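Local coordinates for apoptosis regulator CED-9 (Caenorhabditis elegans, PDB 1OHU), which binds and sequesters the cell-death activator CED-4 until EGL-1 binds it and releases CED-4, thereby restraining programmed cell death, at residues L11-F16 and R152-F157; F16-F21 and P36-G41; D84-V89 and I108-F113; Y101-G106 and K140-N145; A116-S121 and G126-L131. The protein carries 3 engineered substitutions. All coordinates share one frame; numbering follows the deposited sequence.

Interaction 1: L11-F16 and R152-F157; sequences LDIEGF and RSWDDF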
# COMPACT_ATOMS: atom_id res chain seq x y z
N LEU A 11 -1.60 -14.60 -3.85
CA LEU A 11 -1.68 -13.16 -4.07
C LEU A 11 -2.71 -12.43 -3.20
O LEU A 11 -3.14 -11.33 -3.55
CB LEU A 11 -1.99 -12.88 -5.54
CG LEU A 11 -0.99 -13.45 -6.55
CD1 LEU A 11 -1.44 -13.11 -7.97
CD2 LEU A 11 0.39 -12.87 -6.28
N ASP A 12 -3.11 -13.03 -2.08
CA ASP A 12 -4.08 -12.37 -1.22
C ASP A 12 -3.59 -10.96 -0.95
O ASP A 12 -2.39 -10.74 -0.75
CB ASP A 12 -4.25 -13.11 0.11
CG ASP A 12 -4.97 -14.43 -0.04
OD1 ASP A 12 -5.99 -14.47 -0.77
OD2 ASP A 12 -4.53 -15.43 0.57
N ILE A 13 -4.51 -10.01 -0.97
CA ILE A 13 -4.16 -8.62 -0.73
C ILE A 13 -3.39 -8.42 0.57
O ILE A 13 -2.46 -7.62 0.61
CB ILE A 13 -5.44 -7.74 -0.76
CG1 ILE A 13 -5.42 -6.87 -2.03
CG2 ILE A 13 -5.56 -6.89 0.49
CD1 ILE A 13 -4.15 -6.07 -2.22
N GLU A 14 -3.74 -9.15 1.62
CA GLU A 14 -3.05 -9.01 2.90
C GLU A 14 -1.55 -9.17 2.75
O GLU A 14 -0.78 -8.47 3.42
CB GLU A 14 -3.55 -10.03 3.92
CG GLU A 14 -4.94 -9.73 4.43
CD GLU A 14 -6.01 -10.01 3.40
OE1 GLU A 14 -7.15 -9.52 3.59
OE2 GLU A 14 -5.72 -10.73 2.42
N GLY A 15 -1.14 -10.09 1.88
CA GLY A 15 0.27 -10.33 1.67
C GLY A 15 1.01 -9.10 1.18
O GLY A 15 2.12 -8.83 1.62
N PHE A 16 0.39 -8.35 0.27
CA PHE A 16 1.03 -7.14 -0.25
C PHE A 16 1.07 -6.06 0.82
O PHE A 16 2.10 -5.39 1.01
CB PHE A 16 0.26 -6.60 -1.46
CG PHE A 16 0.34 -7.48 -2.68
CD1 PHE A 16 -0.43 -8.64 -2.77
CD2 PHE A 16 1.18 -7.14 -3.74
CE1 PHE A 16 -0.36 -9.45 -3.90
CE2 PHE A 16 1.25 -7.95 -4.88
CZ PHE A 16 0.48 -9.10 -4.96
N ARG A 152 -8.39 -5.73 -15.61
CA ARG A 152 -7.06 -5.72 -15.00
C ARG A 152 -6.78 -7.01 -14.24
O ARG A 152 -7.69 -7.81 -13.99
CB ARG A 152 -6.89 -4.51 -14.06
CG ARG A 152 -8.12 -3.64 -13.88
CD ARG A 152 -7.75 -2.17 -13.97
NE ARG A 152 -8.87 -1.30 -13.62
CZ ARG A 152 -8.93 -0.00 -13.90
NH1 ARG A 152 -7.94 0.58 -14.56
NH2 ARG A 152 -9.99 0.71 -13.52
N SER A 153 -5.52 -7.22 -13.89
CA SER A 153 -5.10 -8.41 -13.17
C SER A 153 -3.68 -8.21 -12.66
O SER A 153 -3.06 -7.18 -12.93
CB SER A 153 -5.14 -9.64 -14.10
OG SER A 153 -4.23 -9.50 -15.18
N TRP A 154 -3.17 -9.18 -11.91
CA TRP A 154 -1.82 -9.09 -11.37
C TRP A 154 -0.76 -9.31 -12.44
O TRP A 154 0.35 -8.78 -12.35
CB TRP A 154 -1.63 -10.09 -10.23
CG TRP A 154 -2.29 -9.67 -8.96
CD1 TRP A 154 -3.35 -10.27 -8.33
CD2 TRP A 154 -1.96 -8.52 -8.16
NE1 TRP A 154 -3.69 -9.57 -7.20
CE2 TRP A 154 -2.85 -8.50 -7.06
CE3 TRP A 154 -0.98 -7.52 -8.26
CZ2 TRP A 154 -2.80 -7.50 -6.08
CZ3 TRP A 154 -0.94 -6.52 -7.27
CH2 TRP A 154 -1.84 -6.53 -6.20
N ASP A 155 -1.10 -10.10 -13.46
CA ASP A 155 -0.17 -10.38 -14.55
C ASP A 155 0.00 -9.10 -15.34
O ASP A 155 1.12 -8.67 -15.63
CB ASP A 155 -0.74 -11.47 -15.44
CG ASP A 155 -1.07 -12.73 -14.67
OD1 ASP A 155 -0.12 -13.41 -14.20
OD2 ASP A 155 -2.27 -13.04 -14.52
N ASP A 156 -1.12 -8.48 -15.68
CA ASP A 156 -1.13 -7.23 -16.42
C ASP A 156 -0.37 -6.20 -15.57
O ASP A 156 0.28 -5.30 -16.09
CB ASP A 156 -2.57 -6.78 -16.64
CG ASP A 156 -2.70 -5.76 -17.74
OD1 ASP A 156 -2.13 -4.65 -17.61
OD2 ASP A 156 -3.37 -6.06 -18.75
N PHE A 157 -0.46 -6.37 -14.25
CA PHE A 157 0.20 -5.50 -13.29
C PHE A 157 1.72 -5.56 -13.44
O PHE A 157 2.38 -4.53 -13.55
CB PHE A 157 -0.19 -5.91 -11.86
CG PHE A 157 0.63 -5.24 -10.78
CD1 PHE A 157 0.42 -3.91 -10.44
CD2 PHE A 157 1.61 -5.96 -10.10
CE1 PHE A 157 1.18 -3.30 -9.44
CE2 PHE A 157 2.37 -5.36 -9.09
CZ PHE A 157 2.15 -4.03 -8.76
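F16 and W154 meet face to face: the phenyl ring lies over the six-membered ring of the indole as an offset stack, centroids 4.1 Å apart and planes inclined by only 9°. The displacement brings F16 CE2 to 3.5 Å from W154 CZ3, near the far rim of the indole. At the pyrrole end L11 takes over, its CD1 methyl lying 3.4 Å from W154 CD1 and approaching obliquely as the two side chains pass in opposite directions. I13 adds a looser touch at the indole edge, with CD1 4.3 Å from W154 CZ2. No hydrogen bond crosses the contact, and W154 NE1 is buried with no polar partner in the model, which probably carries some cost. Behind this first shell, W154 directs CZ3 at the middle of the F157 ring, 3.8 Å above its plane. W154 CG stands opposite its own carbonyl carbon (chi1 -76°), which sends the indole across to helix 13-27. With an alanine here, F16 would probably lose its stacking partner, and a gap would be opened between L11 and F157. Further back, S153 is the N-cap of helix 154-172, its OG accepting a weak bond from D156 N at 3.3 Å, while the backbone N of W154 donates to D5 OD2. This is how the predicted BH4 motif and the segment assigned to BH2 are joined in the Bcl-2 fold; L104 of helix 101-118 also touches the indole, W147 meets it edge-to-face, and F157 continues onto M48 and M49 of helix 44-71.

Interaction 2: F16-F21 and P36-G41; sequences FVVDYF and PGLPSG. Engineered in segment 36-41: S40 (natural residue Cys).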
# COMPACT_ATOMS: atom_id res chain seq x y z
N PHE A 16 0.39 -8.35 0.27
CA PHE A 16 1.03 -7.14 -0.25
C PHE A 16 1.07 -6.06 0.82
O PHE A 16 2.10 -5.39 1.01
CB PHE A 16 0.26 -6.60 -1.46
CG PHE A 16 0.34 -7.48 -2.68
CD1 PHE A 16 -0.43 -8.64 -2.77
CD2 PHE A 16 1.18 -7.14 -3.74
CE1 PHE A 16 -0.36 -9.45 -3.90
CE2 PHE A 16 1.25 -7.95 -4.88
CZ PHE A 16 0.48 -9.10 -4.96
N VAL A 17 -0.04 -5.88 1.53
CA VAL A 17 -0.11 -4.85 2.56
C VAL A 17 0.90 -5.12 3.67
O VAL A 17 1.64 -4.22 4.07
CB VAL A 17 -1.53 -4.76 3.16
CG1 VAL A 17 -1.61 -3.58 4.10
CG2 VAL A 17 -2.56 -4.63 2.05
N VAL A 18 0.95 -6.35 4.16
CA VAL A 18 1.89 -6.71 5.21
C VAL A 18 3.33 -6.56 4.76
O VAL A 18 4.15 -5.96 5.47
CB VAL A 18 1.71 -8.17 5.67
CG1 VAL A 18 2.86 -8.57 6.60
CG2 VAL A 18 0.39 -8.31 6.39
N ASP A 19 3.65 -7.11 3.60
CA ASP A 19 5.01 -7.02 3.09
C ASP A 19 5.44 -5.60 2.83
O ASP A 19 6.60 -5.24 3.04
CB ASP A 19 5.17 -7.84 1.81
CG ASP A 19 6.60 -7.81 1.29
OD1 ASP A 19 6.93 -6.94 0.46
OD2 ASP A 19 7.40 -8.66 1.74
N TYR A 20 4.52 -4.77 2.36
CA TYR A 20 4.88 -3.39 2.08
C TYR A 20 5.03 -2.59 3.37
O TYR A 20 5.98 -1.81 3.53
CB TYR A 20 3.86 -2.71 1.16
CG TYR A 20 4.37 -1.36 0.70
CD1 TYR A 20 5.36 -1.26 -0.26
CD2 TYR A 20 3.93 -0.19 1.31
CE1 TYR A 20 5.92 -0.03 -0.61
CE2 TYR A 20 4.47 1.05 0.98
CZ TYR A 20 5.47 1.12 0.01
OH TYR A 20 6.06 2.32 -0.29
N PHE A 21 4.10 -2.79 4.30
CA PHE A 21 4.16 -2.09 5.59
C PHE A 21 5.49 -2.43 6.26
O PHE A 21 6.23 -1.55 6.68
CB PHE A 21 2.99 -2.54 6.48
CG PHE A 21 1.71 -1.74 6.27
CD1 PHE A 21 1.30 -1.37 4.99
CD2 PHE A 21 0.88 -1.43 7.36
CE1 PHE A 21 0.09 -0.68 4.80
CE2 PHE A 21 -0.32 -0.75 7.17
CZ PHE A 21 -0.72 -0.37 5.89
N PRO A 36 1.81 -9.40 10.74
CA PRO A 36 1.27 -10.76 10.60
C PRO A 36 2.15 -11.61 9.67
O PRO A 36 2.90 -11.08 8.86
CB PRO A 36 -0.14 -10.53 10.03
CG PRO A 36 -0.07 -9.20 9.39
CD PRO A 36 0.82 -8.40 10.30
N GLY A 37 2.07 -12.92 9.81
CA GLY A 37 2.88 -13.79 8.98
C GLY A 37 2.52 -13.74 7.51
O GLY A 37 1.45 -13.26 7.13
N LEU A 38 3.43 -14.23 6.68
CA LEU A 38 3.22 -14.28 5.23
C LEU A 38 3.23 -15.76 4.88
O LEU A 38 4.27 -16.34 4.61
CB LEU A 38 4.36 -13.54 4.52
CG LEU A 38 4.04 -12.44 3.50
CD1 LEU A 38 2.97 -11.50 4.03
CD2 LEU A 38 5.31 -11.67 3.19
N PRO A 39 2.04 -16.40 4.87
CA PRO A 39 1.88 -17.83 4.56
C PRO A 39 2.75 -18.41 3.44
O PRO A 39 3.33 -19.48 3.60
CB PRO A 39 0.39 -17.95 4.26
CG PRO A 39 -0.03 -16.54 3.89
CD PRO A 39 0.73 -15.72 4.88
N SER A 40 2.85 -17.72 2.31
CA SER A 40 3.66 -18.21 1.22
C SER A 40 5.00 -17.51 1.15
O SER A 40 5.81 -17.77 0.25
CB SER A 40 2.90 -18.05 -0.10
OG SER A 40 1.64 -18.70 -0.06
N GLY A 41 5.25 -16.62 2.11
CA GLY A 41 6.49 -15.88 2.12
C GLY A 41 6.45 -14.79 1.07
O GLY A 41 5.44 -14.61 0.38
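The puckered ring of P36 packs beside V18, its CD atom 3.9 Å from V18 CG2, while the other methyl, V18 CG1, lies 3.4 Å from the carbonyl oxygen P36 O. One turn round helix 13-27, the aromatic ring of F21 is covered from within: V17 CG1 sits 3.4 Å above one of its faces, offset toward the rim. L38 spreads its two branches over the helix, CD1 reaching V18 CG1 at 3.9 Å and CD2 lying as far from D19 OD2. V18 places CG1 anti to its backbone N (chi1 171°); CG2 turns to the P36 ring, while CG1 lies between P36 O and L38 CD1. Cutting V18 back to an alanine is likely to leave the P36 ring and L38 CD1 without the methyls they pack on. Beyond L38 the chain reverses in a type I turn closed by G41 N to L38 O at 2.7 Å, and this turn includes the engineered S40. D19 OD2 is satisfied by a salt bridge to R50 of helix 44-71, and the same oxygen, with CB, lies beside L38 CD2. No hydrogen bond joins the two segments, so the contact between the predicted BH4 motif and this loop rests on van der Waals packing of V18, P36 and L38, with D19 alongside.

Interaction 3: D84-V89 and I108-F113; sequences DVVRTV and ISFGGF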
# COMPACT_ATOMS: atom_id res chain seq x y z
N ASP A 84 -12.56 8.66 4.16
CA ASP A 84 -12.67 10.06 3.79
C ASP A 84 -11.31 10.61 3.35
O ASP A 84 -11.22 11.39 2.40
CB ASP A 84 -13.16 10.92 4.96
CG ASP A 84 -14.54 10.54 5.46
OD1 ASP A 84 -15.37 10.08 4.65
OD2 ASP A 84 -14.79 10.72 6.67
N VAL A 85 -10.26 10.20 4.07
CA VAL A 85 -8.90 10.67 3.79
C VAL A 85 -8.27 10.08 2.54
O VAL A 85 -7.54 10.76 1.83
CB VAL A 85 -7.96 10.38 4.99
CG1 VAL A 85 -6.49 10.59 4.60
CG2 VAL A 85 -8.31 11.28 6.16
N VAL A 86 -8.58 8.82 2.29
CA VAL A 86 -8.04 8.05 1.18
C VAL A 86 -8.86 8.11 -0.13
O VAL A 86 -8.42 7.62 -1.17
CB VAL A 86 -7.89 6.58 1.65
CG1 VAL A 86 -8.21 5.61 0.53
CG2 VAL A 86 -6.49 6.38 2.21
N ARG A 87 -10.03 8.72 -0.05
CA ARG A 87 -10.92 8.84 -1.21
C ARG A 87 -10.24 9.21 -2.53
O ARG A 87 -10.50 8.59 -3.56
CB ARG A 87 -12.03 9.86 -0.90
CG ARG A 87 -13.10 9.98 -1.97
CD ARG A 87 -14.05 11.14 -1.67
NE ARG A 87 -15.06 11.33 -2.71
CZ ARG A 87 -15.94 12.33 -2.72
NH1 ARG A 87 -15.93 13.24 -1.75
NH2 ARG A 87 -16.82 12.43 -3.71
N THR A 88 -9.35 10.21 -2.50
CA THR A 88 -8.69 10.66 -3.73
C THR A 88 -7.26 10.17 -3.97
O THR A 88 -6.62 10.59 -4.93
CB THR A 88 -8.71 12.20 -3.83
OG1 THR A 88 -7.80 12.77 -2.87
CG2 THR A 88 -10.11 12.74 -3.56
N VAL A 89 -6.75 9.30 -3.10
CA VAL A 89 -5.40 8.78 -3.28
C VAL A 89 -5.32 8.07 -4.63
O VAL A 89 -6.17 7.24 -4.96
CB VAL A 89 -5.04 7.78 -2.15
CG1 VAL A 89 -3.70 7.12 -2.44
CG2 VAL A 89 -4.97 8.52 -0.82
N ILE A 108 -1.57 1.39 -0.98
CA ILE A 108 -0.59 0.61 -0.24
C ILE A 108 0.58 1.51 0.15
O ILE A 108 1.04 1.49 1.29
CB ILE A 108 -0.07 -0.58 -1.08
CG1 ILE A 108 -1.21 -1.58 -1.32
CG2 ILE A 108 1.08 -1.27 -0.37
CD1 ILE A 108 -0.79 -2.84 -2.06
N SER A 109 1.05 2.32 -0.81
CA SER A 109 2.15 3.24 -0.57
C SER A 109 1.82 4.18 0.58
O SER A 109 2.63 4.38 1.49
CB SER A 109 2.44 4.06 -1.84
OG SER A 109 3.61 4.85 -1.65
N PHE A 110 0.62 4.76 0.54
CA PHE A 110 0.19 5.69 1.58
C PHE A 110 0.08 4.98 2.92
O PHE A 110 0.46 5.53 3.95
CB PHE A 110 -1.17 6.29 1.21
CG PHE A 110 -1.69 7.24 2.25
CD1 PHE A 110 -0.97 8.38 2.58
CD2 PHE A 110 -2.88 6.98 2.92
CE1 PHE A 110 -1.42 9.25 3.58
CE2 PHE A 110 -3.35 7.84 3.91
CZ PHE A 110 -2.61 8.97 4.25
N GLY A 111 -0.45 3.76 2.91
CA GLY A 111 -0.60 2.99 4.13
C GLY A 111 0.76 2.75 4.75
O GLY A 111 0.95 2.97 5.94
N GLY A 112 1.71 2.31 3.93
CA GLY A 112 3.05 2.06 4.43
C GLY A 112 3.66 3.34 4.98
O GLY A 112 4.32 3.33 6.01
N PHE A 113 3.44 4.44 4.27
CA PHE A 113 3.95 5.75 4.65
C PHE A 113 3.44 6.18 6.03
O PHE A 113 4.22 6.60 6.88
CB PHE A 113 3.50 6.79 3.61
CG PHE A 113 3.92 8.20 3.94
CD1 PHE A 113 5.23 8.61 3.75
CD2 PHE A 113 2.99 9.11 4.44
CE1 PHE A 113 5.61 9.92 4.04
CE2 PHE A 113 3.36 10.42 4.74
CZ PHE A 113 4.68 10.82 4.54
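Apolar contact carries the whole of this junction, in which F110 of helix 101-118 reaches toward V85 and V86 of helix 79-86. V86 supplies the closer touch, its CG2 methyl 3.7 Å from F110 CD2 and 3.9 Å from F110 CE2. V85 meets the end of the ring, with CG1 4.2 Å from F110 CZ. Both methyls approach obliquely from the same side of the ring plane, without lying squarely on the phenyl. F110 holds CG anti to its backbone N (chi1 179°), which extends the ring away from the helix axis into this position.

Among aromatic contacts, F64 of helix 44-71 meets F110 edge-to-face, so the ring is packed by a second aromatic as well as by the valines. Backbone bonds shape the valine side: V89 N to V86 O, at 3.1 Å, closes a type I turn from V86 to V89. On the other side, the hydroxyl of the neighbouring S109 is bonded to G53 O.

Helix 101-118 holds much of the predicted BH1 motif, and between these two segments its joining to helix 79-86 is hydrocarbon only. Such a contact depends on shape and burial, and the turn of the F110 ring is left to packing, by the valines and by F64.

Interaction 4: Y101-G106 and K140-N145; sequences YGRLIG and KTRIRN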
# COMPACT_ATOMS: atom_id res chain seq x y z
N TYR A 101 -4.47 0.35 -11.08
CA TYR A 101 -3.15 0.06 -10.52
C TYR A 101 -2.62 1.29 -9.80
O TYR A 101 -1.92 1.19 -8.80
CB TYR A 101 -2.19 -0.36 -11.63
CG TYR A 101 -2.64 -1.57 -12.41
CD1 TYR A 101 -2.81 -2.81 -11.79
CD2 TYR A 101 -2.92 -1.47 -13.77
CE1 TYR A 101 -3.24 -3.93 -12.51
CE2 TYR A 101 -3.36 -2.58 -14.50
CZ TYR A 101 -3.51 -3.81 -13.86
OH TYR A 101 -3.94 -4.90 -14.58
N GLY A 102 -2.96 2.46 -10.33
CA GLY A 102 -2.52 3.70 -9.72
C GLY A 102 -3.11 3.91 -8.34
O GLY A 102 -2.40 4.29 -7.42
N ARG A 103 -4.40 3.65 -8.20
CA ARG A 103 -5.06 3.81 -6.91
C ARG A 103 -4.58 2.70 -5.98
O ARG A 103 -4.40 2.91 -4.78
CB ARG A 103 -6.58 3.74 -7.07
CG ARG A 103 -7.35 4.28 -5.86
CD ARG A 103 -8.85 4.04 -5.96
NE ARG A 103 -9.57 4.75 -4.90
CZ ARG A 103 -10.86 4.59 -4.62
NH1 ARG A 103 -11.60 3.74 -5.33
NH2 ARG A 103 -11.42 5.30 -3.65
N LEU A 104 -4.38 1.51 -6.55
CA LEU A 104 -3.92 0.36 -5.79
C LEU A 104 -2.58 0.66 -5.13
O LEU A 104 -2.43 0.57 -3.91
CB LEU A 104 -3.78 -0.85 -6.72
CG LEU A 104 -3.13 -2.12 -6.15
CD1 LEU A 104 -3.95 -2.66 -5.00
CD2 LEU A 104 -3.02 -3.15 -7.26
N ILE A 105 -1.61 1.02 -5.96
CA ILE A 105 -0.26 1.35 -5.53
C ILE A 105 -0.26 2.51 -4.55
O ILE A 105 0.46 2.49 -3.55
CB ILE A 105 0.60 1.73 -6.76
CG1 ILE A 105 0.71 0.52 -7.69
CG2 ILE A 105 1.97 2.23 -6.32
CD1 ILE A 105 1.37 0.83 -9.01
N GLY A 106 -1.07 3.52 -4.83
CA GLY A 106 -1.15 4.68 -3.97
C GLY A 106 -1.68 4.35 -2.59
O GLY A 106 -1.19 4.87 -1.59
N LYS A 140 -9.64 -4.96 -1.25
CA LYS A 140 -10.30 -6.23 -1.54
C LYS A 140 -11.61 -6.02 -2.29
O LYS A 140 -11.83 -6.57 -3.37
CB LYS A 140 -10.62 -6.95 -0.24
CG LYS A 140 -9.55 -7.85 0.29
CD LYS A 140 -10.08 -8.54 1.52
CE LYS A 140 -9.28 -9.77 1.84
NZ LYS A 140 -9.73 -10.35 3.13
N THR A 141 -12.49 -5.23 -1.67
CA THR A 141 -13.79 -4.92 -2.23
C THR A 141 -13.63 -4.40 -3.66
O THR A 141 -14.00 -5.07 -4.62
CB THR A 141 -14.48 -3.84 -1.39
OG1 THR A 141 -14.41 -4.20 -0.00
CG2 THR A 141 -15.94 -3.70 -1.81
N ARG A 142 -13.07 -3.20 -3.77
CA ARG A 142 -12.86 -2.55 -5.06
C ARG A 142 -12.30 -3.49 -6.13
O ARG A 142 -12.70 -3.41 -7.28
CB ARG A 142 -11.92 -1.36 -4.90
CG ARG A 142 -12.28 -0.40 -3.76
CD ARG A 142 -13.59 0.30 -4.02
NE ARG A 142 -13.98 1.21 -2.95
CZ ARG A 142 -14.07 0.87 -1.66
NH1 ARG A 142 -14.46 1.77 -0.77
NH2 ARG A 142 -13.77 -0.36 -1.27
N ILE A 143 -11.37 -4.37 -5.75
CA ILE A 143 -10.80 -5.28 -6.73
C ILE A 143 -11.77 -6.36 -7.17
O ILE A 143 -12.13 -6.45 -8.35
CB ILE A 143 -9.52 -5.98 -6.20
CG1 ILE A 143 -8.38 -4.97 -6.07
CG2 ILE A 143 -9.11 -7.10 -7.15
CD1 ILE A 143 -7.04 -5.60 -5.69
N ARG A 144 -12.19 -7.18 -6.22
CA ARG A 144 -13.10 -8.29 -6.47
C ARG A 144 -14.21 -7.96 -7.46
O ARG A 144 -14.38 -8.65 -8.47
CB ARG A 144 -13.72 -8.75 -5.15
N ASN A 145 -14.95 -6.89 -7.19
CA ASN A 145 -16.06 -6.50 -8.05
C ASN A 145 -15.75 -5.51 -9.17
O ASN A 145 -16.64 -5.14 -9.93
CB ASN A 145 -17.19 -5.95 -7.18
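R103 and R142 extend outward from neighbouring helices and cross with their guanidinium planes turned 84° apart. The end of R103 comes obliquely against the middle of R142, R103 NH1 lying 4.2 Å from both R142 CD and R142 NE. R103 gets there along an almost straight chain, with CG anti to the backbone N (chi1 -164°) and an extended run from CG to NE. R142 instead kinks at its second torsion (chi2 -65°), which folds its chain back along the helix. The two positive groups are thus close, and this like-charge pairing would probably be unfavourable without other partners. It has them: R103 NH1 donates to P98 O in the preceding loop, and R142 makes a cation-pi contact with F138 on its own helix, a ring that R103 also touches.

In the Bcl-2 fold helix 101-118 is a central hydrophobic helix, and the contact joins its start, which lies within the predicted BH1 motif, to the end of helix 128-144. Beneath the arginines the pairing becomes apolar. L104 CD1 meets I143 CD1 at 4.3 Å, a methyl-to-methyl touch made by the ends of the two side chains, on backbones whose nearest CA atoms, those of L104 and I143, stand 8.9 Å apart. Past this pair the two residues diverge: L104 goes on to the W154 indole and to M49, whereas I143 turns to W6 and M99 in the adjoining loops.

Interaction 5: A116-S121 and G126-L131; sequences AKMMES and GQVRNL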
# COMPACT_ATOMS: atom_id res chain seq x y z
N ALA A 116 4.70 3.97 8.97
CA ALA A 116 6.05 4.36 9.39
C ALA A 116 6.04 5.60 10.29
O ALA A 116 6.93 5.76 11.12
CB ALA A 116 6.91 4.61 8.16
N LYS A 117 5.04 6.46 10.13
CA LYS A 117 4.94 7.66 10.97
C LYS A 117 4.37 7.29 12.34
O LYS A 117 4.63 7.97 13.32
CB LYS A 117 4.01 8.71 10.35
CG LYS A 117 4.62 9.63 9.31
CD LYS A 117 3.64 10.77 9.00
CE LYS A 117 4.14 11.68 7.89
NZ LYS A 117 5.34 12.46 8.27
N MSE A 118 3.57 6.23 12.37
CA MSE A 118 2.92 5.77 13.60
C MSE A 118 3.82 4.89 14.46
O MSE A 118 3.64 4.80 15.67
CB MSE A 118 1.65 5.00 13.25
CG MSE A 118 0.62 5.80 12.45
SE MSE A 118 -0.80 4.68 11.80
CE MSE A 118 -2.00 4.86 13.30
N MSE A 119 4.76 4.22 13.81
CA MSE A 119 5.68 3.35 14.54
C MSE A 119 6.49 4.12 15.59
O MSE A 119 6.94 5.25 15.36
CB MSE A 119 6.63 2.65 13.58
CG MSE A 119 6.00 1.52 12.79
SE MSE A 119 5.66 -0.02 13.88
CE MSE A 119 4.24 -0.80 12.92
N GLU A 120 6.65 3.49 16.74
CA GLU A 120 7.39 4.02 17.87
C GLU A 120 6.77 5.25 18.51
O GLU A 120 7.45 6.03 19.19
CB GLU A 120 8.85 4.26 17.46
CG GLU A 120 9.52 2.95 17.02
CD GLU A 120 11.03 2.95 17.20
OE1 GLU A 120 11.68 1.99 16.71
OE2 GLU A 120 11.57 3.90 17.82
N SER A 121 5.47 5.40 18.29
CA SER A 121 4.69 6.48 18.87
C SER A 121 3.81 5.79 19.91
O SER A 121 2.96 4.98 19.56
CB SER A 121 3.79 7.15 17.84
OG SER A 121 2.86 8.01 18.48
N GLY A 126 -0.15 1.51 18.31
CA GLY A 126 -1.21 0.52 18.43
C GLY A 126 -2.27 0.52 17.34
O GLY A 126 -3.19 -0.29 17.38
N GLN A 127 -2.16 1.41 16.36
CA GLN A 127 -3.17 1.42 15.30
C GLN A 127 -2.65 1.07 13.93
O GLN A 127 -3.36 1.17 12.94
CB GLN A 127 -3.89 2.75 15.28
CG GLN A 127 -4.74 2.92 16.53
CD GLN A 127 -5.47 4.21 16.54
OE1 GLN A 127 -6.40 4.41 15.75
NE2 GLN A 127 -5.06 5.11 17.42
N VAL A 128 -1.39 0.64 13.89
CA VAL A 128 -0.79 0.23 12.64
C VAL A 128 -1.55 -1.00 12.14
O VAL A 128 -1.76 -1.15 10.94
CB VAL A 128 0.69 -0.13 12.80
CG1 VAL A 128 1.21 -0.77 11.51
CG2 VAL A 128 1.49 1.12 13.14
N ARG A 129 -1.97 -1.88 13.06
CA ARG A 129 -2.70 -3.09 12.65
C ARG A 129 -4.01 -2.71 11.99
O ARG A 129 -4.34 -3.23 10.93
CB ARG A 129 -2.97 -4.03 13.83
CG ARG A 129 -3.56 -5.38 13.36
CD ARG A 129 -4.12 -6.24 14.50
NE ARG A 129 -4.91 -7.38 14.00
CZ ARG A 129 -4.39 -8.42 13.35
NH1 ARG A 129 -3.08 -8.47 13.13
NH2 ARG A 129 -5.18 -9.40 12.91
N ASN A 130 -4.76 -1.82 12.62
CA ASN A 130 -6.03 -1.37 12.05
C ASN A 130 -5.81 -0.75 10.67
O ASN A 130 -6.61 -0.97 9.77
CB ASN A 130 -6.71 -0.37 12.99
CG ASN A 130 -7.39 -1.04 14.17
OD1 ASN A 130 -7.68 -0.40 15.19
ND2 ASN A 130 -7.66 -2.34 14.04
N LEU A 131 -4.72 0.00 10.51
CA LEU A 131 -4.41 0.64 9.23
C LEU A 131 -4.23 -0.47 8.20
O LEU A 131 -4.71 -0.36 7.07
CB LEU A 131 -3.10 1.45 9.29
CG LEU A 131 -2.93 2.74 8.46
CD1 LEU A 131 -1.44 2.92 8.16
CD2 LEU A 131 -3.72 2.72 7.17
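Q127, against whose CB the M118 methyl rests, has its amide gripped at both ends by the loop after helix 44-71: OE1 accepts from I77 N and NE2 donates to P75 O. With its head fixed there, the side chain offers its aliphatic root to the contact, and the selenomethionine M118 brings CE to 3.5 Å from Q127 CB. M118 bends at its last torsion (chi3 91°), which turns the methyl toward Q127 while the selenium faces L131. The selenium atom, M118 SE, lies 4.1 Å from L131 CD1, and nearer the backbone M118 CB meets V128 CG2 at 3.9 Å. The second selenomethionine, M119, approaches V128 at about a right angle. Its CE lies against both branches of the valine, CG1 and CG2, although the exact spacing there is doubtful, being closer than carbons usually sit.

The chain reverses between these groups. M119 leaves the helix, and a type II turn from M118 to S121 follows, its S121 N to M118 O bond long at 3.3 Å. On the other side L131 N to Q127 O, 3.0 Å, lies in the first turn of the next helix.

The arrangement closes the helical hairpin that pairs helix 101-118 with helix 128-144 at the centre of the Bcl-2 fold. It rests against helix 13-27, where F21 touches L131 and I25 touches M119, while V128 and L131 also pack back on A115.

In the fold
Interactions 1 and 2 share F16 on helix 13-27 and have centres 13 Å apart, so this helix meets helix 154-172 with one side and its following loop with another. Interactions 4, 3 and 5 follow one another, in that order, along helix 101-118. Interaction 4 lies 9 Å from interaction 1, centre to centre, and the two are tied by polar bonds: E14 OE1 to K140 NZ, a salt bridge of 2.8 Å, and S153 N with Y101 OH at 2.9 Å, a probable hydrogen bond. Interactions 2 and 3 touch where Y20 and F21 pack on the central helix. Interactions 4 and 5 bind the same two helices near opposite ends, centres 22 Å apart.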